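Local coordinates for ferritin (Mycoplasma penetrans, PDB 7DIE), which takes up and stores iron in a 24-subunit ferritin shell, oxidising Fe(2+) at atypical ferroxidase centres and admitting it through B-channels, at the interface of chains A and B. Residues are numbered along the deposited sequence; one frame, centred on the assembly and turned at random. Chains: chain A/B, Ferritin.

The interface of chains A and B. Residues chain A 106, 136, 139-140, 143; chain B 5-6, 123.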
ATOM      1  N   ARG A 106      25.264  27.089  36.019  1.00 25.20           N
ATOM      2  CA  ARG A 106      24.420  28.223  35.665  1.00 24.72           C
ATOM      3  C   ARG A 106      25.148  29.548  35.901  1.00 27.12           C
ATOM      4  O   ARG A 106      25.054  30.478  35.087  1.00 28.55           O
ATOM      5  CB  ARG A 106      23.123  28.142  36.473  1.00 24.81           C
ATOM      6  CG  ARG A 106      22.180  29.336  36.305  1.00 24.96           C
ATOM      7  CD  ARG A 106      20.875  29.050  37.040  1.00 26.20           C
ATOM      8  NE  ARG A 106      19.917  30.156  36.984  1.00 29.49           N
ATOM      9  CZ  ARG A 106      19.581  30.904  38.029  1.00 33.33           C
ATOM     10  NH1 ARG A 106      20.141  30.671  39.215  1.00 33.19           N
ATOM     11  NH2 ARG A 106      18.692  31.884  37.890  1.00 31.84           N
ATOM     12  N   ILE A 136      18.654  26.843  32.800  1.00 25.87           N
ATOM     13  CA  ILE A 136      17.435  26.856  33.605  1.00 26.05           C
ATOM     14  C   ILE A 136      16.823  25.458  33.655  1.00 30.43           C
ATOM     15  O   ILE A 136      16.437  24.961  34.722  1.00 28.01           O
ATOM     16  CB  ILE A 136      16.425  27.873  33.049  1.00 29.84           C
ATOM     17  CG1 ILE A 136      16.960  29.312  33.087  1.00 33.58           C
ATOM     18  CG2 ILE A 136      15.110  27.759  33.810  1.00 32.22           C
ATOM     19  CD1 ILE A 136      16.045  30.276  32.314  1.00 31.88           C
ATOM     20  N   LEU A 139      19.042  23.040  35.813  1.00 28.05           N
ATOM     21  CA  LEU A 139      18.924  23.306  37.243  1.00 27.23           C
ATOM     22  C   LEU A 139      17.542  22.911  37.754  1.00 28.58           C
ATOM     23  O   LEU A 139      17.412  22.358  38.851  1.00 25.49           O
ATOM     24  CB  LEU A 139      19.227  24.777  37.536  1.00 30.75           C
ATOM     25  CG  LEU A 139      19.245  25.163  39.026  1.00 30.68           C
ATOM     26  CD1 LEU A 139      20.235  24.296  39.809  1.00 27.63           C
ATOM     27  CD2 LEU A 139      19.580  26.648  39.206  1.00 28.49           C
ATOM     28  N   GLU A 140      16.498  23.135  36.953  1.00 26.46           N
ATOM     29  CA  GLU A 140      15.165  22.714  37.379  1.00 28.81           C
ATOM     30  C   GLU A 140      15.091  21.207  37.579  1.00 29.50           C
ATOM     31  O   GLU A 140      14.475  20.733  38.540  1.00 30.46           O
ATOM     32  CB  GLU A 140      14.108  23.152  36.365  1.00 29.51           C
ATOM     33  CG  GLU A 140      12.695  22.803  36.824  1.00 35.16           C
ATOM     34  CD  GLU A 140      11.637  23.179  35.810  1.00 44.29           C
ATOM     35  OE1 GLU A 140      11.742  22.758  34.642  1.00 38.57           O
ATOM     36  OE2 GLU A 140      10.706  23.915  36.182  1.00 37.35           O
ATOM     37  N   SER A 143      17.011  20.346  40.708  1.00 28.24           N
ATOM     38  CA  SER A 143      16.215  20.927  41.789  1.00 29.61           C
ATOM     39  C   SER A 143      14.970  20.099  42.097  1.00 34.87           C
ATOM     40  O   SER A 143      14.617  19.908  43.272  1.00 30.00           O
ATOM     41  CB  SER A 143      15.830  22.359  41.414  1.00 30.81           C
ATOM     42  OG  SER A 143      15.219  23.027  42.499  1.00 46.85           O
TER
ATOM     43  N   VAL B   5      16.431  28.175  44.613  1.00 40.18           N
ATOM     44  CA  VAL B   5      17.786  28.090  44.081  1.00 33.86           C
ATOM     45  C   VAL B   5      17.986  29.020  42.887  1.00 34.40           C
ATOM     46  O   VAL B   5      19.125  29.344  42.542  1.00 35.31           O
ATOM     47  CB  VAL B   5      18.112  26.625  43.723  1.00 46.44           C
ATOM     48  CG1 VAL B   5      17.300  26.150  42.516  1.00 37.47           C
ATOM     49  CG2 VAL B   5      19.609  26.441  43.494  1.00 43.36           C
ATOM     50  N   PHE B   6      16.907  29.504  42.264  1.00 28.54           N
ATOM     51  CA  PHE B   6      17.084  30.380  41.108  1.00 30.81           C
ATOM     52  C   PHE B   6      17.407  31.813  41.505  1.00 35.59           C
ATOM     53  O   PHE B   6      18.064  32.533  40.739  1.00 31.65           O
ATOM     54  CB  PHE B   6      15.836  30.313  40.240  1.00 33.27           C
ATOM     55  CG  PHE B   6      15.743  29.029  39.487  1.00 32.19           C
ATOM     56  CD1 PHE B   6      16.365  28.896  38.252  1.00 35.58           C
ATOM     57  CD2 PHE B   6      15.096  27.929  40.042  1.00 34.13           C
ATOM     58  CE1 PHE B   6      16.313  27.693  37.565  1.00 32.66           C
ATOM     59  CE2 PHE B   6      15.051  26.724  39.358  1.00 36.61           C
ATOM     60  CZ  PHE B   6      15.661  26.615  38.116  1.00 32.04           C
ATOM     61  N   GLU B 123      18.589  35.578  31.725  1.00 25.38           N
ATOM     62  CA  GLU B 123      17.504  34.611  31.541  1.00 26.30           C
ATOM     63  C   GLU B 123      16.211  35.293  31.118  1.00 30.96           C
ATOM     64  O   GLU B 123      15.503  34.815  30.221  1.00 26.17           O
ATOM     65  CB  GLU B 123      17.290  33.812  32.832  1.00 26.06           C
ATOM     66  CG  GLU B 123      18.472  32.902  33.138  1.00 23.99           C
ATOM     67  CD  GLU B 123      18.408  32.260  34.498  1.00 30.19           C
ATOM     68  OE1 GLU B 123      17.574  32.672  35.337  1.00 28.77           O
ATOM     69  OE2 GLU B 123      19.229  31.358  34.742  1.00 28.92           O
TER
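Helices 91-118 and 122-150 of chain A, through A:Arg106 on the first and A:Ile136, A:Leu139, A:Glu140 and A:Ser143 on the second, meet the N-terminal loop of chain B (B:Val5, B:Phe6) and the start of its helix 122-150 at B:Glu123. A:Arg106 is the polar hub. CG anti to the backbone N (chi1 175°) and a chain extended to NE carry its guanidinium out to chain B, crossing B:Glu123 at about a right angle. The carboxylate is taken side-on: A:Arg106 NE forms a salt bridge and hydrogen bond with B:Glu123 OE2 at 2.6 Å, on the syn lone pair, while A:Arg106 NH2 gives B:Glu123 OE1 a nearly straight bond of 2.9 Å (171° at H). The two planes are turned 33° apart, so the pairing is bidentate but twisted. The NH1/NH2 end closes on a backbone carbonyl, NH2 serving both partners: A:Arg106 NH2 reaches B:Phe6 O at 3.0 Å in the carbonyl plane, on a lone pair, and A:Arg106 NH1 the same oxygen at 3.2 Å from a tilted direction. Together these bonds hold the guanidinium's rotation, and B:Phe6 CD1 lies over its centre. The ring turns its CE1-CZ edge to helix 122-150 of chain A: A:Leu139 CD2 sits over one face, offset toward the rim, 3.8 Å from B:Phe6 CE1; A:Ile136 O meets the edge in plane; and the backbone N of A:Glu140, an iron-binding residue, is 3.8 Å from B:Phe6 CZ. A:Ile136 CD1 also lies along the aliphatic stem of B:Glu123, 3.7 Å from B:Glu123 CG. A:Leu139 and B:Val5 approach tip to tip, with A:Ser143 OG flanking B:Val5 CG1. The patch clasps the end of one four-helix bundle against its neighbour's flank in the 24-mer.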